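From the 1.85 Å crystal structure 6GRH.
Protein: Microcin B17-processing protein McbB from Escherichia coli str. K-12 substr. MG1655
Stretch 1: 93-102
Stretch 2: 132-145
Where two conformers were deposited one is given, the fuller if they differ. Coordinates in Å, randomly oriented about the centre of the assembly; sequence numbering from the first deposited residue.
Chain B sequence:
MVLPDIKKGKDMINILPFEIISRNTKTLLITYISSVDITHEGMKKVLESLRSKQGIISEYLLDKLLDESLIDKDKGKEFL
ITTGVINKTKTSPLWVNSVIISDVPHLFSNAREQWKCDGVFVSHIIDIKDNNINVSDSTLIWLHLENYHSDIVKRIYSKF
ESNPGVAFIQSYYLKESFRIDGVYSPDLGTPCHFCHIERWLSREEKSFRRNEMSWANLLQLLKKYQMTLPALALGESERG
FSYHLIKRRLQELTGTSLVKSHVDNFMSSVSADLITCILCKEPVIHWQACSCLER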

ATOM      1  N   PRO B  93      16.208  20.468 -23.393  1.00 50.37           N
ATOM      2  CA  PRO B  93      15.139  19.648 -22.821  1.00 47.10           C
ATOM      3  C   PRO B  93      14.925  18.313 -23.590  1.00 43.15           C
ATOM      4  O   PRO B  93      15.375  18.172 -24.715  1.00 45.20           O
ATOM      5  CB  PRO B  93      13.923  20.567 -22.929  1.00 47.78           C
ATOM      6  CG  PRO B  93      14.222  21.473 -24.104  1.00 49.89           C
ATOM      7  CD  PRO B  93      15.676  21.296 -24.497  1.00 51.05           C
ATOM      8  N   LEU B  94      14.264  17.345 -22.973  1.00 39.53           N
ATOM      9  CA  LEU B  94      14.219  15.976 -23.523  1.00 37.54           C
ATOM     10  C   LEU B  94      13.305  15.829 -24.733  1.00 35.36           C
ATOM     11  O   LEU B  94      13.631  15.112 -25.664  1.00 34.36           O
ATOM     12  CB  LEU B  94      13.807  14.959 -22.445  1.00 36.32           C
ATOM     13  CG  LEU B  94      13.943  13.488 -22.858  1.00 36.59           C
ATOM     14  CD1 LEU B  94      15.376  13.131 -23.237  1.00 37.54           C
ATOM     15  CD2 LEU B  94      13.436  12.582 -21.740  1.00 36.28           C
ATOM     16  N   TRP B  95      12.168  16.508 -24.688  1.00 33.64           N
ATOM     17  CA  TRP B  95      11.245  16.568 -25.799  1.00 34.02           C
ATOM     18  C   TRP B  95      11.266  17.999 -26.300  1.00 35.66           C
ATOM     19  O   TRP B  95      11.013  18.935 -25.545  1.00 36.35           O
ATOM     20  CB  TRP B  95       9.848  16.119 -25.352  1.00 32.09           C
ATOM     21  CG  TRP B  95       9.932  14.788 -24.728  1.00 31.00           C
ATOM     22  CD1 TRP B  95      10.260  13.617 -25.352  1.00 31.29           C
ATOM     23  CD2 TRP B  95       9.792  14.479 -23.351  1.00 29.79           C
ATOM     24  NE1 TRP B  95      10.307  12.602 -24.452  1.00 30.12           N
ATOM     25  CE2 TRP B  95      10.023  13.103 -23.211  1.00 29.77           C
ATOM     26  CE3 TRP B  95       9.464  15.230 -22.217  1.00 29.25           C
ATOM     27  CZ2 TRP B  95       9.931  12.451 -21.975  1.00 29.62           C
ATOM     28  CZ3 TRP B  95       9.390  14.601 -21.017  1.00 28.89           C
ATOM     29  CH2 TRP B  95       9.618  13.223 -20.893  1.00 29.28           C
ATOM     30  N   VAL B  96      11.582  18.150 -27.572  1.00 37.34           N
ATOM     31  CA  VAL B  96      11.752  19.459 -28.190  1.00 38.93           C
ATOM     32  C   VAL B  96      10.413  20.107 -28.532  1.00 38.75           C
ATOM     33  O   VAL B  96      10.363  21.284 -28.852  1.00 39.67           O
ATOM     34  CB  VAL B  96      12.621  19.388 -29.452  1.00 40.85           C
ATOM     35  CG1 VAL B  96      13.985  18.760 -29.133  1.00 42.50           C
ATOM     36  CG2 VAL B  96      11.942  18.650 -30.612  1.00 41.47           C
ATOM     37  N   ASN B  97       9.350  19.315 -28.496  1.00 36.80           N
ATOM     38  CA  ASN B  97       8.035  19.757 -28.842  1.00 36.61           C
ATOM     39  C   ASN B  97       6.986  18.830 -28.222  1.00 33.85           C
ATOM     40  O   ASN B  97       7.289  17.671 -27.965  1.00 31.71           O
ATOM     41  CB  ASN B  97       7.958  19.659 -30.354  1.00 40.55           C
ATOM     42  CG  ASN B  97       6.625  20.047 -30.884  1.00 42.95           C
ATOM     43  OD1 ASN B  97       6.053  19.343 -31.716  1.00 44.18           O
ATOM     44  ND2 ASN B  97       6.081  21.156 -30.356  1.00 44.09           N
ATOM     45  N   SER B  98       5.788  19.367 -27.980  0.50 32.47           N
ATOM     46  CA  SER B  98       4.606  18.594 -27.623  0.50 31.20           C
ATOM     47  C   SER B  98       3.483  18.732 -28.664  0.50 30.86           C
ATOM     48  O   SER B  98       3.371  19.764 -29.345  0.50 30.85           O
ATOM     49  CB  SER B  98       4.092  19.049 -26.265  0.50 30.57           C
ATOM     50  OG  SER B  98       4.982  18.679 -25.224  0.50 30.28           O
ATOM     51  N   VAL B  99       2.672  17.684 -28.796  1.00 29.91           N
ATOM     52  CA  VAL B  99       1.438  17.734 -29.572  1.00 30.18           C
ATOM     53  C   VAL B  99       0.331  17.195 -28.685  1.00 28.99           C
ATOM     54  O   VAL B  99       0.567  16.325 -27.873  1.00 28.74           O
ATOM     55  CB  VAL B  99       1.502  16.946 -30.893  1.00 31.23           C
ATOM     56  CG1 VAL B  99       2.515  17.561 -31.838  1.00 32.66           C
ATOM     57  CG2 VAL B  99       1.840  15.478 -30.713  1.00 30.90           C
ATOM     58  N   ILE B 100      -0.872  17.720 -28.850  1.00 28.42           N
ATOM     59  CA  ILE B 100      -2.045  17.203 -28.171  1.00 27.71           C
ATOM     60  C   ILE B 100      -2.938  16.550 -29.215  1.00 27.97           C
ATOM     61  O   ILE B 100      -3.301  17.185 -30.207  1.00 28.35           O
ATOM     62  CB  ILE B 100      -2.804  18.301 -27.420  1.00 28.08           C
ATOM     63  CG1 ILE B 100      -1.910  18.859 -26.321  1.00 27.72           C
ATOM     64  CG2 ILE B 100      -4.094  17.728 -26.811  1.00 28.77           C
ATOM     65  CD1 ILE B 100      -2.517  20.012 -25.572  1.00 27.99           C
ATOM     66  N   ILE B 101      -3.221  15.258 -29.030  1.00 27.19           N
ATOM     67  CA  ILE B 101      -4.121  14.508 -29.903  1.00 28.31           C
ATOM     68  C   ILE B 101      -5.379  14.250 -29.089  1.00 28.17           C
ATOM     69  O   ILE B 101      -5.304  13.776 -27.926  1.00 26.48           O
ATOM     70  CB  ILE B 101      -3.505  13.175 -30.415  1.00 28.66           C
ATOM     71  CG1 ILE B 101      -2.198  13.427 -31.186  1.00 29.51           C
ATOM     72  CG2 ILE B 101      -4.499  12.466 -31.318  1.00 29.99           C
ATOM     73  CD1 ILE B 101      -1.468  12.208 -31.724  1.00 30.06           C
ATOM     74  N   SER B 102      -6.537  14.577 -29.644  1.00 29.00           N
ATOM     75  CA  SER B 102      -7.764  14.472 -28.840  1.00 29.50           C
ATOM     76  C   SER B 102      -9.000  14.237 -29.650  1.00 30.72           C
ATOM     77  O   SER B 102      -9.056  14.598 -30.829  1.00 31.78           O
ATOM     78  CB  SER B 102      -7.954  15.755 -28.008  1.00 29.20           C
ATOM     79  OG  SER B 102      -8.957  15.597 -27.023  1.00 29.24           O
ATOM     80  N   ASN B 132      -3.665   9.987 -41.582  1.00 66.78           N
ATOM     81  CA  ASN B 132      -2.323  10.533 -41.893  1.00 67.79           C
ATOM     82  C   ASN B 132      -1.862  11.589 -40.875  1.00 65.42           C
ATOM     83  O   ASN B 132      -1.518  12.719 -41.242  1.00 67.09           O
ATOM     84  CB  ASN B 132      -2.250  11.116 -43.329  1.00 70.10           C
ATOM     85  CG  ASN B 132      -2.342  10.055 -44.425  1.00 72.64           C
ATOM     86  OD1 ASN B 132      -2.284   8.849 -44.177  1.00 72.70           O
ATOM     87  ND2 ASN B 132      -2.460  10.519 -45.662  1.00 74.78           N
ATOM     88  N   ILE B 133      -1.868  11.208 -39.598  1.00 62.69           N
ATOM     89  CA  ILE B 133      -1.311  12.029 -38.526  1.00 59.11           C
ATOM     90  C   ILE B 133       0.209  11.807 -38.532  1.00 56.98           C
ATOM     91  O   ILE B 133       0.647  10.675 -38.411  1.00 56.04           O
ATOM     92  CB  ILE B 133      -1.897  11.620 -37.141  1.00 58.47           C
ATOM     93  CG1 ILE B 133      -3.430  11.730 -37.101  1.00 58.33           C
ATOM     94  CG2 ILE B 133      -1.301  12.468 -36.021  1.00 57.06           C
ATOM     95  CD1 ILE B 133      -4.067  11.082 -35.871  1.00 57.45           C
ATOM     96  N   ASN B 134       1.003  12.863 -38.701  1.00 56.09           N
ATOM     97  CA  ASN B 134       2.478  12.792 -38.584  1.00 55.28           C
ATOM     98  C   ASN B 134       2.982  13.483 -37.308  1.00 53.78           C
ATOM     99  O   ASN B 134       2.418  14.503 -36.916  1.00 53.54           O
ATOM    100  CB  ASN B 134       3.131  13.477 -39.779  1.00 56.65           C
ATOM    101  N   VAL B 135       4.037  12.935 -36.684  1.00 51.96           N
ATOM    102  CA  VAL B 135       4.750  13.573 -35.564  1.00 50.11           C
ATOM    103  C   VAL B 135       6.274  13.478 -35.743  1.00 50.04           C
ATOM    104  O   VAL B 135       6.791  12.421 -36.087  1.00 51.54           O
ATOM    105  CB  VAL B 135       4.366  12.920 -34.202  1.00 49.67           C
ATOM    106  CG1 VAL B 135       5.103  13.582 -33.052  1.00 48.70           C
ATOM    107  CG2 VAL B 135       2.865  12.998 -33.965  1.00 49.50           C
ATOM    108  N   SER B 136       6.985  14.567 -35.463  1.00 49.06           N
ATOM    109  CA  SER B 136       8.457  14.624 -35.550  1.00 50.08           C
ATOM    110  C   SER B 136       9.226  13.885 -34.437  1.00 49.30           C
ATOM    111  O   SER B 136       8.636  13.484 -33.439  1.00 45.13           O
ATOM    112  CB  SER B 136       8.909  16.086 -35.480  1.00 51.29           C
ATOM    113  OG  SER B 136       8.298  16.860 -36.497  1.00 53.59           O
ATOM    114  N   ASP B 137      10.553  13.789 -34.619  1.00 49.41           N
ATOM    115  CA  ASP B 137      11.507  13.294 -33.599  1.00 48.24           C
ATOM    116  C   ASP B 137      11.423  14.036 -32.248  1.00 43.98           C
ATOM    117  O   ASP B 137      11.205  15.253 -32.186  1.00 42.00           O
ATOM    118  CB  ASP B 137      12.974  13.380 -34.104  1.00 50.81           C
ATOM    119  CG  ASP B 137      13.334  12.282 -35.137  1.00 54.05           C
ATOM    120  OD1 ASP B 137      12.419  11.627 -35.687  1.00 55.51           O
ATOM    121  OD2 ASP B 137      14.547  12.066 -35.403  1.00 55.56           O
ATOM    122  N   SER B 138      11.623  13.282 -31.164  1.00 40.55           N
ATOM    123  CA  SER B 138      11.709  13.845 -29.830  1.00 37.84           C
ATOM    124  C   SER B 138      10.484  14.678 -29.435  1.00 34.44           C
ATOM    125  O   SER B 138      10.626  15.737 -28.847  1.00 33.60           O
ATOM    126  CB  SER B 138      12.988  14.675 -29.669  1.00 38.79           C
ATOM    127  OG  SER B 138      14.104  13.910 -30.050  1.00 41.85           O
ATOM    128  N   THR B 139       9.294  14.176 -29.747  1.00 32.51           N
ATOM    129  CA  THR B 139       8.049  14.851 -29.430  1.00 31.35           C
ATOM    130  C   THR B 139       7.335  14.128 -28.302  1.00 30.54           C
ATOM    131  O   THR B 139       7.277  12.882 -28.307  1.00 30.08           O
ATOM    132  CB  THR B 139       7.132  14.848 -30.655  1.00 32.65           C
ATOM    133  OG1 THR B 139       7.787  15.537 -31.721  1.00 34.00           O
ATOM    134  CG2 THR B 139       5.802  15.495 -30.368  1.00 32.06           C
ATOM    135  N   LEU B 140       6.820  14.894 -27.339  1.00 28.51           N
ATOM    136  CA  LEU B 140       5.882  14.373 -26.338  1.00 27.97           C
ATOM    137  C   LEU B 140       4.469  14.398 -26.925  1.00 28.22           C
ATOM    138  O   LEU B 140       3.973  15.446 -27.339  1.00 29.41           O
ATOM    139  CB  LEU B 140       5.934  15.188 -25.058  1.00 27.52           C
ATOM    140  CG  LEU B 140       5.001  14.821 -23.888  1.00 27.50           C
ATOM    141  CD1 LEU B 140       5.310  13.436 -23.355  1.00 27.88           C
ATOM    142  CD2 LEU B 140       5.121  15.852 -22.791  1.00 27.41           C
ATOM    143  N   ILE B 141       3.829  13.243 -26.992  1.00 26.99           N
ATOM    144  CA  ILE B 141       2.475  13.143 -27.493  1.00 26.79           C
ATOM    145  C   ILE B 141       1.511  13.022 -26.314  1.00 25.88           C
ATOM    146  O   ILE B 141       1.541  12.013 -25.577  1.00 24.99           O
ATOM    147  CB  ILE B 141       2.312  11.932 -28.448  1.00 27.36           C
ATOM    148  CG1 ILE B 141       3.307  12.034 -29.605  1.00 28.50           C
ATOM    149  CG2 ILE B 141       0.871  11.819 -28.917  1.00 27.59           C
ATOM    150  CD1 ILE B 141       3.297  10.857 -30.560  1.00 29.46           C
ATOM    151  N   TRP B 142       0.658  14.033 -26.146  1.00 25.08           N
ATOM    152  CA  TRP B 142      -0.401  13.999 -25.163  1.00 24.56           C
ATOM    153  C   TRP B 142      -1.691  13.555 -25.838  1.00 24.86           C
ATOM    154  O   TRP B 142      -2.200  14.246 -26.704  1.00 24.84           O
ATOM    155  CB  TRP B 142      -0.603  15.377 -24.507  1.00 24.63           C
ATOM    156  CG  TRP B 142      -1.456  15.281 -23.266  1.00 24.05           C
ATOM    157  CD1 TRP B 142      -2.758  14.814 -23.199  1.00 24.25           C
ATOM    158  CD2 TRP B 142      -1.083  15.598 -21.930  1.00 23.27           C
ATOM    159  NE1 TRP B 142      -3.206  14.858 -21.910  1.00 23.88           N
ATOM    160  CE2 TRP B 142      -2.199  15.300 -21.104  1.00 23.21           C
ATOM    161  CE3 TRP B 142       0.079  16.109 -21.344  1.00 23.12           C
ATOM    162  CZ2 TRP B 142      -2.188  15.494 -19.719  1.00 22.68           C
ATOM    163  CZ3 TRP B 142       0.103  16.298 -19.969  1.00 22.77           C
ATOM    164  CH2 TRP B 142      -1.031  15.984 -19.170  1.00 22.90           C
ATOM    165  N   LEU B 143      -2.219  12.386 -25.443  1.00 24.54           N
ATOM    166  CA  LEU B 143      -3.487  11.897 -25.969  1.00 25.10           C
ATOM    167  C   LEU B 143      -4.576  12.083 -24.925  1.00 24.56           C
ATOM    168  O   LEU B 143      -4.510  11.467 -23.875  1.00 23.72           O
ATOM    169  CB  LEU B 143      -3.358  10.437 -26.350  1.00 25.71           C
ATOM    170  CG  LEU B 143      -4.598   9.665 -26.791  1.00 26.76           C
ATOM    171  CD1 LEU B 143      -5.267  10.275 -28.018  1.00 27.78           C
ATOM    172  CD2 LEU B 143      -4.191   8.211 -27.054  1.00 27.70           C
ATOM    173  N   HIS B 144      -5.572  12.917 -25.217  1.00 25.07           N
ATOM    174  CA  HIS B 144      -6.633  13.213 -24.271  1.00 25.00           C
ATOM    175  C   HIS B 144      -7.945  12.726 -24.869  1.00 26.13           C
ATOM    176  O   HIS B 144      -8.334  13.175 -25.943  1.00 26.81           O
ATOM    177  CB  HIS B 144      -6.694  14.705 -23.957  1.00 24.88           C
ATOM    178  CG  HIS B 144      -7.861  15.090 -23.110  1.00 24.64           C
ATOM    179  ND1 HIS B 144      -7.936  14.770 -21.776  1.00 24.61           N
ATOM    180  CD2 HIS B 144      -9.024  15.697 -23.421  1.00 25.40           C
ATOM    181  CE1 HIS B 144      -9.089  15.202 -21.293  1.00 25.07           C
ATOM    182  NE2 HIS B 144      -9.752  15.801 -22.262  1.00 25.46           N
ATOM    183  N   LEU B 145      -8.636  11.839 -24.142  1.00 26.40           N
ATOM    184  CA  LEU B 145      -9.911  11.267 -24.577  1.00 28.47           C
ATOM    185  C   LEU B 145     -11.047  11.496 -23.575  1.00 29.54           C
ATOM    186  O   LEU B 145     -10.937  11.079 -22.412  1.00 28.57           O
ATOM    187  CB  LEU B 145      -9.749   9.763 -24.792  1.00 29.19           C
ATOM    188  CG  LEU B 145      -8.748   9.368 -25.878  1.00 30.24           C
ATOM    189  CD1 LEU B 145      -8.591   7.858 -25.948  1.00 30.85           C
ATOM    190  CD2 LEU B 145      -9.185   9.917 -27.225  1.00 31.32           C
TER
HETATM  191  O   HOH W   1       5.584  16.992 -34.133  1.00 50.20           O

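Beside the usual backbone ladder of two parallel strands, a side chain bonds to the backbone: the hydroxyl of Ser102 donates from OG to His144 O at 2.7 Å. The t rotamer (chi1 -168°) carries OG to that carbonyl; Ser102 OG also lies 3.6 Å from His144 CD2, at the edge of the imidazole ring. Serine suits the place because its hydroxyl, one bond beyond CB, is short enough to serve the neighbouring strand's backbone.

The rest is a regular parallel pairing, the strand directions differing by 20°. In such a register one strand uses alternate residues for both of its bonds, reaching to either side of the residue opposite. Val99 N donates to Leu140 O at 3.0 Å, and Val99 O accepts from Trp142 N at 2.9 Å, straddling Ile141. Ile101 repeats the pattern around Leu143: Ile101 N reaches Trp142 O at 2.7 Å, and His144 N reaches Ile101 O at 2.9 Å. At the other end, Leu140 N donates to Asn97 O at 2.9 Å, while Val96 N donates to Ser138 O at 2.9 Å with a more bent angle of 139°. Several carbonyls also receive a CA-H contact, as between Ile100 CA and Trp142 O at 3.3 Å.

Side chains alternate between the two faces of the sheet. Val99, Ile101, Ile141 and Leu143 form an apolar run on one face, with Thr139 at its start. Ile101, the residue most covered by the other stretch, extends in an m,t conformation; its CD1 lies 3.7 Å from Ile141 CG2 and 4.3 Å from Ile133 CG2, while its CG2 meets Leu143 CD1 at 4.0 Å. Val99 CG2 packs 3.9 Å from Ile141 CG1 and 4.2 Å from Val135 CG2. Beta-branched residues fit well here, since they favour extended backbone and place methyl groups close to the sheet. Thr139 shares this shape: its CG2 lies 4.0 Å from Val99 CG2, while its OG1 donates to Ser136 O at 2.8 Å, so the polar branch is satisfied within its own stretch.

The other face, with Ser98, Ile100, Ser102, Leu140, Trp142 and His144, mixes apolar and polar side chains. Small Ser98 brings OG within 3.6 Å of Leu140 CB, and Ile100 CG1 rests 4.1 Å from Trp142 CB. The end of the Trp142 side chain leads away, and its NE1 is hydrogen-bonded elsewhere in the structure. Before the strand, buried Trp95 adds apolar surface, its CG 4.0 Å from Leu140 CB. Together the stretches bury 857 Å², both sides summed.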